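Local coordinates for alpha-2,3-sialyltransferase (Campylobacter jejuni, PDB 2P2V), which probably transfers sialic acid from its CMP-activated donor to acceptor sugars in alpha-2,3 linkage, this chain being the N-terminal sialyltransferase part of a longer membrane protein, at residues 145-149 and 204-210; 136-140 and 209-213; 171-175 and 231-235. One frame throughout, in Å; residues are numbered along the deposited sequence.

Contact 1: 145-149 and 204-210; sequences NKRIT and CHSKEYD. With CSF (cytidine-5'-monophosphate-3-fluoro-N-acetyl-neuraminic acid), chain O; EDO (1,2-ethanediol), chain K; EDO (1,2-ethanediol), chain D.
Thr149 engages both oxygens of the Asp210 carboxylate. Its OG1 donates to Asp210 OD2 at 2.5 Å, arriving from above the carboxylate plane, while its backbone N meets Asp210 OD1 at 3.2 Å on the syn side, nearly straight at 165°. A chi1 of 59° sets OG1 between the threonine's own N and carbonyl carbon, where it can serve a second partner: it accepts from O2' of the bound CMP-sialic acid analogue, 3.2 Å away. Asp210 is thus a second-shell residue positioning a ribose contact. The methyl, CG2, packs obliquely against the His205 ring, 3.5 Å from ND1. That ring is tethered by ND1, which donates to Arg147 O at 3.0 Å through a bent bond (135°), leaving NE2 3.2 Å from F3A of the ligand and hydrogen-bonded to an ethanediol, probably from the crystallisation liquor. The loop joining helices 131-144 and 150-161 meets the N-terminus of helix 207-221 here, beside the nucleotide-sugar pocket of a Rossmann-like domain. Ser206 N-caps that helix, its OG accepting from Tyr209 N. Tyr209, CG anti to N, lays its ring under Lys146: CB makes a CH-pi contact 4.0 Å from the centroid, and the chain runs on across the ring until NZ lies 3.5 Å from CD1. Ile148 CG2 touches Tyr209 CE2 obliquely. Cys204 O accepts from Arg147 N, and Cys204 SG sits over one face of the Arg147 guanidinium, whose NE is salt-bridged to Glu141. A water accepting from Ser206 N lies within hydrogen-bonding distance of Arg147 O and Asp210 OD1.

Contact 2: 136-140 and 209-213; sequences YIKYN and YDIEA
Tyr136 and Tyr209 reach toward each other across a wide, near-antiparallel helix pair, 131-144 against 207-221. The short segment axes lie 12.5 Å apart with an angle of 155° between their directions, so long side chains rather than backbones bring the helices together. The two rings come from opposite directions and meet obliquely, centroids 5.9 Å apart and planes at 35°; Tyr136 OH lies 3.1 Å from Tyr209 CE1. Tyr136 OH donates to Glu212 OE2 in a very short bond of 2.5 Å, with the carboxylate oxygen at the edge of the phenol, in its plane. Glu212 gets there by an extended chain with CG anti to the backbone N (chi1 -179°). OE2 also accepts from a water, 2.6 Å away, that weakly bridges to Asn140 OD1. Asn140 CB lies against Tyr209 OH at 3.3 Å, but the hydroxyl's hydrogen bond goes to a second water (2.6 Å), which in turn donates to Ile137 O and Lys146 O. Asn140 ND2 sits 3.3 Å above the plane of the Tyr136 ring, toward its rim. Lys138 and Tyr139 of helix 131-144 turn to the second subunit, where Tyr139 bonds to His78 of that subunit. Ala213 CB meets the edge of the Tyr136 ring and also packs on Val152 of helix 150-161, and helix 207-221 leads on into strand 224-227 at one edge of the parallel sheet.

Contact 3: 171-175 and 231-235; sequences IDFYE and DSILA. With CSF (cytidine-5'-monophosphate-3-fluoro-N-acetyl-neuraminic acid), chain O.
Phe173, which packs on Ile233 and Leu234, and Tyr174 after it are two successive non-glycine residues in left-handed conformation, with phi of 51° and 56°. With Glu175 N bonded back to Asp172 O they form a beta turn of type I' or III' character after strand 165-169. Phe173 swings out of the turn to the 231-235 loop, CG anti to its carbonyl carbon (chi1 -54°). Its ring presents an edge to Ile233, and Phe173 CD1 lies 3.5 Å from Ile233 CG2. Further round the ring, CZ meets Leu234 CD1 at 3.7 Å, the two side chains crossing at about a right angle. Ile171 CG2 covers one face of the ring toward its rim and touches Leu234 CD1 at 4.0 Å, closing a small apolar cluster. At its margin Asp172 OD1 rests against Ser232 CB, while Asp172 OD2 is taken by Ser30 and Ser232 OG by Cys229 O. Residues of helix 207-221, among them Ile211, also touch Phe173. The backbone of the same turn holds the nucleotide of the donor analogue. Cytosine O2 accepts from Asp172 N at 2.8 Å and from Phe173 N at 3.0 Å. Cytosine N3 accepts from Tyr174 N at 3.2 Å. The base lies over the face of Tyr174, with C4 above the ring centre, and the phenol OH extends past it to donate to the phosphate oxygen O2A at 2.5 Å. The Phe173 ring thus goes to the loop, the backbone N-H groups and Tyr174 ring to the ligand. Three N-H donors directed at O2 and N3 fit an unprotonated cytosine and would suit uracil poorly, whose N3 carries a hydrogen, and the Tyr174 hydroxyl would probably help stabilise charge on the phosphate as the sugar departs.

Contacts 1 and 2 are neighbours, their centres 7 Å apart; they share Tyr209, Asp210 and one water. Contact 3 lies about 14 Å from contact 1 and 18 Å from contact 2 between centres. Along the chain the first segments run 136-140, 145-149, 171-175 and the second 204-210, 209-213, 231-235, so contact 3 crosses the other two. Its loops follow the adjacent parallel strands 165-169 and 224-227. Helix 207-221 carries one side of contacts 1 and 2 and, through Lys207, Asp210 and Ile211 against Phe173, backs the nucleotide-binding turn. Contacts 1 and 3 touch the donor analogue at different points, ribose and sugar-fluorine against base and phosphate; contact 2 does not touch it.

Contact 1: 145-149 and 204-210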
# COMPACT_ATOMS: atom_id res chain seq x y z
N ASN A 145 26.89 -13.40 3.30
CA ASN A 145 27.55 -12.08 3.26
C ASN A 145 28.39 -11.90 2.03
O ASN A 145 29.48 -11.34 2.07
CB ASN A 145 28.38 -11.90 4.55
CG ASN A 145 28.87 -10.49 4.74
OD1 ASN A 145 28.18 -9.50 4.43
ND2 ASN A 145 30.10 -10.37 5.26
N LYS A 146 27.89 -12.39 0.90
CA LYS A 146 28.50 -12.18 -0.40
C LYS A 146 27.64 -11.25 -1.24
O LYS A 146 26.44 -11.48 -1.36
CB LYS A 146 28.65 -13.53 -1.13
CG LYS A 146 29.76 -14.44 -0.54
CD LYS A 146 30.24 -15.47 -1.58
CE LYS A 146 29.20 -16.51 -1.87
NZ LYS A 146 29.64 -17.48 -2.96
N ARG A 147 28.23 -10.22 -1.82
CA ARG A 147 27.49 -9.24 -2.63
C ARG A 147 28.16 -9.00 -3.95
O ARG A 147 29.38 -8.88 -4.01
CB ARG A 147 27.36 -7.91 -1.87
CG ARG A 147 26.60 -6.82 -2.65
CD ARG A 147 26.45 -5.57 -1.73
NE ARG A 147 25.92 -5.90 -0.42
CZ ARG A 147 25.87 -5.02 0.58
NH1 ARG A 147 26.30 -3.78 0.37
NH2 ARG A 147 25.40 -5.35 1.77
N ILE A 148 27.37 -8.85 -5.02
CA ILE A 148 27.95 -8.55 -6.30
C ILE A 148 28.41 -7.09 -6.35
O ILE A 148 27.83 -6.21 -5.65
CB ILE A 148 26.97 -8.84 -7.45
CG1 ILE A 148 25.73 -7.91 -7.36
CG2 ILE A 148 26.61 -10.40 -7.48
CD1 ILE A 148 24.76 -8.12 -8.58
N THR A 149 29.44 -6.81 -7.15
CA THR A 149 29.90 -5.43 -7.36
C THR A 149 29.04 -4.76 -8.41
O THR A 149 28.24 -5.44 -9.08
CB THR A 149 31.40 -5.39 -7.82
OG1 THR A 149 31.53 -6.14 -9.03
CG2 THR A 149 32.26 -6.00 -6.75
N CYS A 204 32.58 -8.31 1.68
CA CYS A 204 31.46 -9.00 1.04
C CYS A 204 31.67 -9.19 -0.47
O CYS A 204 31.03 -10.04 -1.08
CB CYS A 204 30.15 -8.26 1.34
SG CYS A 204 30.03 -6.62 0.62
N HIS A 205 32.56 -8.39 -1.08
CA HIS A 205 32.88 -8.46 -2.51
C HIS A 205 34.06 -9.38 -2.79
O HIS A 205 34.98 -9.46 -1.99
CB HIS A 205 33.17 -7.08 -3.11
CG HIS A 205 32.04 -6.10 -2.95
ND1 HIS A 205 30.83 -6.26 -3.58
CD2 HIS A 205 31.94 -4.96 -2.22
CE1 HIS A 205 30.03 -5.26 -3.25
NE2 HIS A 205 30.69 -4.45 -2.43
N SER A 206 34.05 -10.06 -3.94
CA SER A 206 35.20 -10.92 -4.28
C SER A 206 35.24 -11.17 -5.76
O SER A 206 34.22 -11.25 -6.40
CB SER A 206 35.18 -12.24 -3.50
OG SER A 206 34.26 -13.19 -4.05
N LYS A 207 36.45 -11.29 -6.29
CA LYS A 207 36.65 -11.73 -7.66
C LYS A 207 35.94 -13.04 -7.95
O LYS A 207 35.31 -13.19 -8.98
CB LYS A 207 38.17 -11.88 -7.92
CG LYS A 207 38.46 -12.46 -9.30
CD LYS A 207 39.95 -12.71 -9.48
CE LYS A 207 40.26 -13.09 -10.91
NZ LYS A 207 41.76 -13.25 -11.07
N GLU A 208 36.05 -14.03 -7.06
CA GLU A 208 35.45 -15.34 -7.31
C GLU A 208 33.94 -15.26 -7.44
O GLU A 208 33.32 -15.83 -8.37
CB GLU A 208 35.82 -16.33 -6.20
CG GLU A 208 37.29 -16.71 -6.15
CD GLU A 208 38.18 -15.47 -5.98
OE1 GLU A 208 37.97 -14.67 -5.02
OE2 GLU A 208 39.08 -15.30 -6.85
N TYR A 209 33.33 -14.51 -6.52
CA TYR A 209 31.88 -14.36 -6.55
C TYR A 209 31.43 -13.57 -7.75
O TYR A 209 30.49 -13.98 -8.40
CB TYR A 209 31.35 -13.77 -5.25
CG TYR A 209 29.83 -13.79 -5.15
CD1 TYR A 209 29.11 -14.96 -5.35
CD2 TYR A 209 29.12 -12.61 -4.87
CE1 TYR A 209 27.70 -14.97 -5.28
CE2 TYR A 209 27.71 -12.61 -4.80
CZ TYR A 209 27.01 -13.78 -4.99
OH TYR A 209 25.64 -13.74 -4.92
N ASP A 210 32.07 -12.44 -8.07
CA ASP A 210 31.70 -11.70 -9.30
C ASP A 210 31.74 -12.60 -10.49
O ASP A 210 30.79 -12.64 -11.28
CB ASP A 210 32.59 -10.51 -9.57
CG ASP A 210 32.18 -9.28 -8.79
OD1 ASP A 210 31.12 -9.31 -8.10
OD2 ASP A 210 32.92 -8.26 -8.88
C5A CSF O . 33.03 0.60 -3.02
C4A CSF O . 33.58 -0.63 -3.73
C2A CSF O . 31.95 -0.26 -5.67
O6A CSF O . 31.57 0.95 -4.98
C6A CSF O . 32.52 1.59 -4.09
C3A CSF O . 32.54 -1.25 -4.67
O4A CSF O . 33.92 -1.61 -2.77
N5A CSF O . 34.15 1.19 -2.27
C7A CSF O . 31.82 2.79 -3.47
C8A CSF O . 31.31 3.73 -4.56
C9A CSF O . 30.50 4.90 -3.97
O9A CSF O . 30.11 5.85 -4.99
O8A CSF O . 32.44 4.17 -5.37
O7A CSF O . 30.77 2.32 -2.61
C1A CSF O . 30.70 -0.94 -6.22
OBA CSF O . 30.84 -2.13 -6.62
OAA CSF O . 29.62 -0.30 -6.25
O1A CSF O . 32.81 -0.10 -6.82
O2A CSF O . 35.07 0.87 -6.62
N1 CSF O . 36.29 -2.12 -10.43
C2 CSF O . 37.16 -3.26 -10.48
N3 CSF O . 38.46 -3.16 -10.10
C4 CSF O . 38.95 -1.96 -9.69
C5 CSF O . 38.12 -0.83 -9.64
C6 CSF O . 36.79 -0.94 -10.02
C3' CSF O . 33.09 -1.96 -9.34
C2' CSF O . 33.98 -3.04 -9.92
C1' CSF O . 34.88 -2.24 -10.87
O4' CSF O . 34.30 -0.94 -11.08
C4' CSF O . 33.07 -0.84 -10.37
PA CSF O . 33.75 1.15 -7.28
O5' CSF O . 33.97 0.87 -8.87
C5' CSF O . 32.90 0.55 -9.76
O3' CSF O . 31.76 -2.45 -9.18
O2' CSF O . 33.19 -4.00 -10.66
N4 CSF O . 40.26 -1.83 -9.32
O2 CSF O . 36.68 -4.37 -10.84
O3A CSF O . 33.07 2.49 -7.20
C10 CSF O . 33.87 1.80 -1.10
O10 CSF O . 32.72 1.90 -0.64
C11 CSF O . 35.06 2.39 -0.38
F3A CSF O . 31.50 -1.76 -3.94
C1 EDO K . 28.65 -1.50 -2.48
O1 EDO K . 27.55 -2.40 -2.36
C2 EDO K . 29.17 -1.14 -1.10
O2 EDO K . 30.09 -2.17 -0.74
C1 EDO D . 25.84 -2.04 -6.13
O1 EDO D . 25.71 -1.71 -4.73
C2 EDO D . 26.32 -3.48 -6.22
O2 EDO D . 26.89 -3.87 -4.96
O HOH W 1 24.77 -11.76 -3.52
O HOH W 2 31.53 -9.84 -5.48

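Contact 2: 136-140 and 209-213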
# COMPACT_ATOMS: atom_id res chain seq x y z
N TYR A 136 19.15 -16.20 -6.14
CA TYR A 136 20.51 -16.64 -5.86
C TYR A 136 21.36 -15.53 -5.19
O TYR A 136 22.08 -15.78 -4.18
CB TYR A 136 21.16 -17.09 -7.20
CG TYR A 136 22.66 -16.99 -7.30
CD1 TYR A 136 23.25 -15.88 -7.84
CD2 TYR A 136 23.49 -18.05 -6.91
CE1 TYR A 136 24.60 -15.76 -7.95
CE2 TYR A 136 24.90 -17.96 -7.04
CZ TYR A 136 25.43 -16.80 -7.58
OH TYR A 136 26.79 -16.62 -7.72
N ILE A 137 21.23 -14.31 -5.66
CA ILE A 137 22.01 -13.19 -4.98
C ILE A 137 21.47 -12.89 -3.61
O ILE A 137 22.26 -12.57 -2.69
CB ILE A 137 22.19 -11.94 -5.88
CG1 ILE A 137 20.84 -11.19 -6.17
CG2 ILE A 137 22.91 -12.33 -7.22
CD1 ILE A 137 21.00 -9.83 -6.92
N LYS A 138 20.16 -12.98 -3.41
CA LYS A 138 19.65 -12.75 -2.04
C LYS A 138 20.06 -13.82 -1.07
O LYS A 138 20.42 -13.49 0.09
CB LYS A 138 18.12 -12.54 -2.04
CG LYS A 138 17.72 -11.29 -2.87
CD LYS A 138 16.38 -10.80 -2.38
CE LYS A 138 16.32 -9.32 -2.59
NZ LYS A 138 15.13 -8.71 -2.04
N TYR A 139 20.05 -15.08 -1.51
CA TYR A 139 20.44 -16.19 -0.65
C TYR A 139 21.91 -15.99 -0.25
O TYR A 139 22.27 -16.09 0.92
CB TYR A 139 20.29 -17.54 -1.40
CG TYR A 139 20.69 -18.74 -0.58
CD1 TYR A 139 20.12 -18.99 0.67
CD2 TYR A 139 21.63 -19.70 -1.07
CE1 TYR A 139 20.47 -20.11 1.43
CE2 TYR A 139 21.98 -20.84 -0.30
CZ TYR A 139 21.42 -21.02 0.95
OH TYR A 139 21.73 -22.11 1.75
N ASN A 140 22.75 -15.70 -1.22
CA ASN A 140 24.20 -15.48 -0.88
C ASN A 140 24.49 -14.25 -0.05
O ASN A 140 25.32 -14.31 0.88
CB ASN A 140 25.04 -15.43 -2.12
CG ASN A 140 25.24 -16.76 -2.71
OD1 ASN A 140 25.74 -17.67 -2.06
ND2 ASN A 140 24.82 -16.92 -3.93
N TYR A 209 33.33 -14.51 -6.52
CA TYR A 209 31.88 -14.36 -6.55
C TYR A 209 31.43 -13.57 -7.75
O TYR A 209 30.49 -13.98 -8.40
CB TYR A 209 31.35 -13.77 -5.25
CG TYR A 209 29.83 -13.79 -5.15
CD1 TYR A 209 29.11 -14.96 -5.35
CD2 TYR A 209 29.12 -12.61 -4.87
CE1 TYR A 209 27.70 -14.97 -5.28
CE2 TYR A 209 27.71 -12.61 -4.80
CZ TYR A 209 27.01 -13.78 -4.99
OH TYR A 209 25.64 -13.74 -4.92
N ASP A 210 32.07 -12.44 -8.07
CA ASP A 210 31.70 -11.70 -9.30
C ASP A 210 31.74 -12.60 -10.49
O ASP A 210 30.79 -12.64 -11.28
CB ASP A 210 32.59 -10.51 -9.57
CG ASP A 210 32.18 -9.28 -8.79
OD1 ASP A 210 31.12 -9.31 -8.10
OD2 ASP A 210 32.92 -8.26 -8.88
N ILE A 211 32.85 -13.33 -10.65
CA ILE A 211 32.95 -14.27 -11.76
C ILE A 211 31.85 -15.34 -11.77
O ILE A 211 31.23 -15.54 -12.78
CB ILE A 211 34.40 -14.87 -11.96
CG1 ILE A 211 35.38 -13.73 -12.23
CG2 ILE A 211 34.41 -15.93 -13.13
CD1 ILE A 211 36.83 -14.14 -12.04
N GLU A 212 31.60 -16.01 -10.64
CA GLU A 212 30.52 -17.00 -10.58
C GLU A 212 29.15 -16.41 -10.98
O GLU A 212 28.36 -17.02 -11.73
CB GLU A 212 30.45 -17.56 -9.17
CG GLU A 212 29.38 -18.64 -8.99
CD GLU A 212 29.23 -18.96 -7.51
OE1 GLU A 212 30.08 -19.72 -6.99
OE2 GLU A 212 28.29 -18.43 -6.88
N ALA A 213 28.84 -15.22 -10.44
CA ALA A 213 27.58 -14.55 -10.73
C ALA A 213 27.48 -14.22 -12.20
O ALA A 213 26.42 -14.37 -12.80
CB ALA A 213 27.44 -13.27 -9.89
O HOH W 1 24.77 -11.76 -3.52
O HOH W 3 27.80 -19.01 -4.38

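Contact 3: 171-175 and 231-235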
# COMPACT_ATOMS: atom_id res chain seq x y z
N ILE A 171 36.82 -3.48 -15.38
CA ILE A 171 36.65 -4.48 -14.33
C ILE A 171 37.97 -5.25 -14.03
O ILE A 171 38.46 -6.01 -14.85
CB ILE A 171 35.41 -5.38 -14.63
CG1 ILE A 171 34.13 -4.53 -14.43
CG2 ILE A 171 35.38 -6.58 -13.69
CD1 ILE A 171 32.83 -5.14 -14.94
N ASP A 172 38.57 -4.98 -12.87
CA ASP A 172 39.94 -5.45 -12.57
C ASP A 172 40.07 -6.08 -11.18
O ASP A 172 41.19 -6.32 -10.68
CB ASP A 172 40.91 -4.27 -12.70
CG ASP A 172 41.00 -3.76 -14.13
OD1 ASP A 172 41.51 -4.50 -15.00
OD2 ASP A 172 40.53 -2.63 -14.38
N PHE A 173 38.91 -6.32 -10.57
CA PHE A 173 38.79 -7.06 -9.31
C PHE A 173 39.69 -6.55 -8.19
O PHE A 173 40.05 -7.31 -7.31
CB PHE A 173 39.04 -8.55 -9.53
CG PHE A 173 38.19 -9.15 -10.60
CD1 PHE A 173 38.76 -9.65 -11.75
CD2 PHE A 173 36.81 -9.23 -10.44
CE1 PHE A 173 37.99 -10.22 -12.73
CE2 PHE A 173 36.02 -9.79 -11.41
CZ PHE A 173 36.61 -10.30 -12.57
N TYR A 174 40.05 -5.27 -8.24
CA TYR A 174 40.88 -4.64 -7.21
C TYR A 174 42.23 -5.37 -7.00
O TYR A 174 42.67 -5.56 -5.87
CB TYR A 174 40.09 -4.48 -5.90
CG TYR A 174 38.78 -3.72 -6.08
CD1 TYR A 174 37.62 -4.39 -6.50
CD2 TYR A 174 38.72 -2.34 -5.85
CE1 TYR A 174 36.42 -3.71 -6.68
CE2 TYR A 174 37.52 -1.65 -6.02
CZ TYR A 174 36.38 -2.33 -6.44
OH TYR A 174 35.19 -1.67 -6.61
N GLU A 175 42.86 -5.76 -8.10
CA GLU A 175 44.17 -6.43 -8.09
C GLU A 175 45.24 -5.52 -8.71
O GLU A 175 44.91 -4.58 -9.44
CB GLU A 175 44.09 -7.77 -8.82
CG GLU A 175 43.04 -8.72 -8.22
CD GLU A 175 43.14 -10.16 -8.71
OE1 GLU A 175 43.90 -10.43 -9.67
OE2 GLU A 175 42.46 -11.02 -8.13
N ASP A 231 45.16 -6.44 -21.52
CA ASP A 231 46.11 -6.67 -20.41
C ASP A 231 45.46 -6.78 -19.03
O ASP A 231 46.15 -6.66 -18.00
CB ASP A 231 47.18 -5.56 -20.42
CG ASP A 231 48.05 -5.60 -21.68
OD1 ASP A 231 48.51 -6.71 -22.04
OD2 ASP A 231 48.24 -4.52 -22.30
N SER A 232 44.14 -7.00 -19.00
CA SER A 232 43.38 -7.02 -17.75
C SER A 232 43.11 -8.43 -17.33
O SER A 232 42.87 -9.31 -18.17
CB SER A 232 42.02 -6.37 -17.96
OG SER A 232 41.27 -7.18 -18.86
N ILE A 233 43.08 -8.63 -16.01
CA ILE A 233 42.67 -9.89 -15.38
C ILE A 233 41.38 -10.49 -15.97
O ILE A 233 41.26 -11.71 -16.13
CB ILE A 233 42.45 -9.67 -13.87
CG1 ILE A 233 43.79 -9.54 -13.13
CG2 ILE A 233 41.66 -10.80 -13.27
CD1 ILE A 233 44.78 -10.68 -13.41
N LEU A 234 40.41 -9.62 -16.26
CA LEU A 234 39.13 -10.11 -16.73
C LEU A 234 39.30 -11.01 -17.94
O LEU A 234 38.50 -11.94 -18.13
CB LEU A 234 38.20 -8.94 -17.08
CG LEU A 234 36.76 -9.31 -17.41
CD1 LEU A 234 36.00 -9.68 -16.16
CD2 LEU A 234 36.07 -8.17 -18.13
N ALA A 235 40.31 -10.72 -18.76
CA ALA A 235 40.43 -11.38 -20.08
C ALA A 235 40.85 -12.86 -19.94
O ALA A 235 40.68 -13.67 -20.87
CB ALA A 235 41.40 -10.62 -20.97
C5A CSF O . 33.03 0.60 -3.02
C4A CSF O . 33.58 -0.63 -3.73
C2A CSF O . 31.95 -0.26 -5.67
O6A CSF O . 31.57 0.95 -4.98
C6A CSF O . 32.52 1.59 -4.09
C3A CSF O . 32.54 -1.25 -4.67
O4A CSF O . 33.92 -1.61 -2.77
N5A CSF O . 34.15 1.19 -2.27
C7A CSF O . 31.82 2.79 -3.47
C8A CSF O . 31.31 3.73 -4.56
C9A CSF O . 30.50 4.90 -3.97
O9A CSF O . 30.11 5.85 -4.99
O8A CSF O . 32.44 4.17 -5.37
O7A CSF O . 30.77 2.32 -2.61
C1A CSF O . 30.70 -0.94 -6.22
OBA CSF O . 30.84 -2.13 -6.62
OAA CSF O . 29.62 -0.30 -6.25
O1A CSF O . 32.81 -0.10 -6.82
O2A CSF O . 35.07 0.87 -6.62
N1 CSF O . 36.29 -2.12 -10.43
C2 CSF O . 37.16 -3.26 -10.48
N3 CSF O . 38.46 -3.16 -10.10
C4 CSF O . 38.95 -1.96 -9.69
C5 CSF O . 38.12 -0.83 -9.64
C6 CSF O . 36.79 -0.94 -10.02
C3' CSF O . 33.09 -1.96 -9.34
C2' CSF O . 33.98 -3.04 -9.92
C1' CSF O . 34.88 -2.24 -10.87
O4' CSF O . 34.30 -0.94 -11.08
C4' CSF O . 33.07 -0.84 -10.37
PA CSF O . 33.75 1.15 -7.28
O5' CSF O . 33.97 0.87 -8.87
C5' CSF O . 32.90 0.55 -9.76
O3' CSF O . 31.76 -2.45 -9.18
O2' CSF O . 33.19 -4.00 -10.66
N4 CSF O . 40.26 -1.83 -9.32
O2 CSF O . 36.68 -4.37 -10.84
O3A CSF O . 33.07 2.49 -7.20
C10 CSF O . 33.87 1.80 -1.10
O10 CSF O . 32.72 1.90 -0.64
C11 CSF O . 35.06 2.39 -0.38
F3A CSF O . 31.50 -1.76 -3.94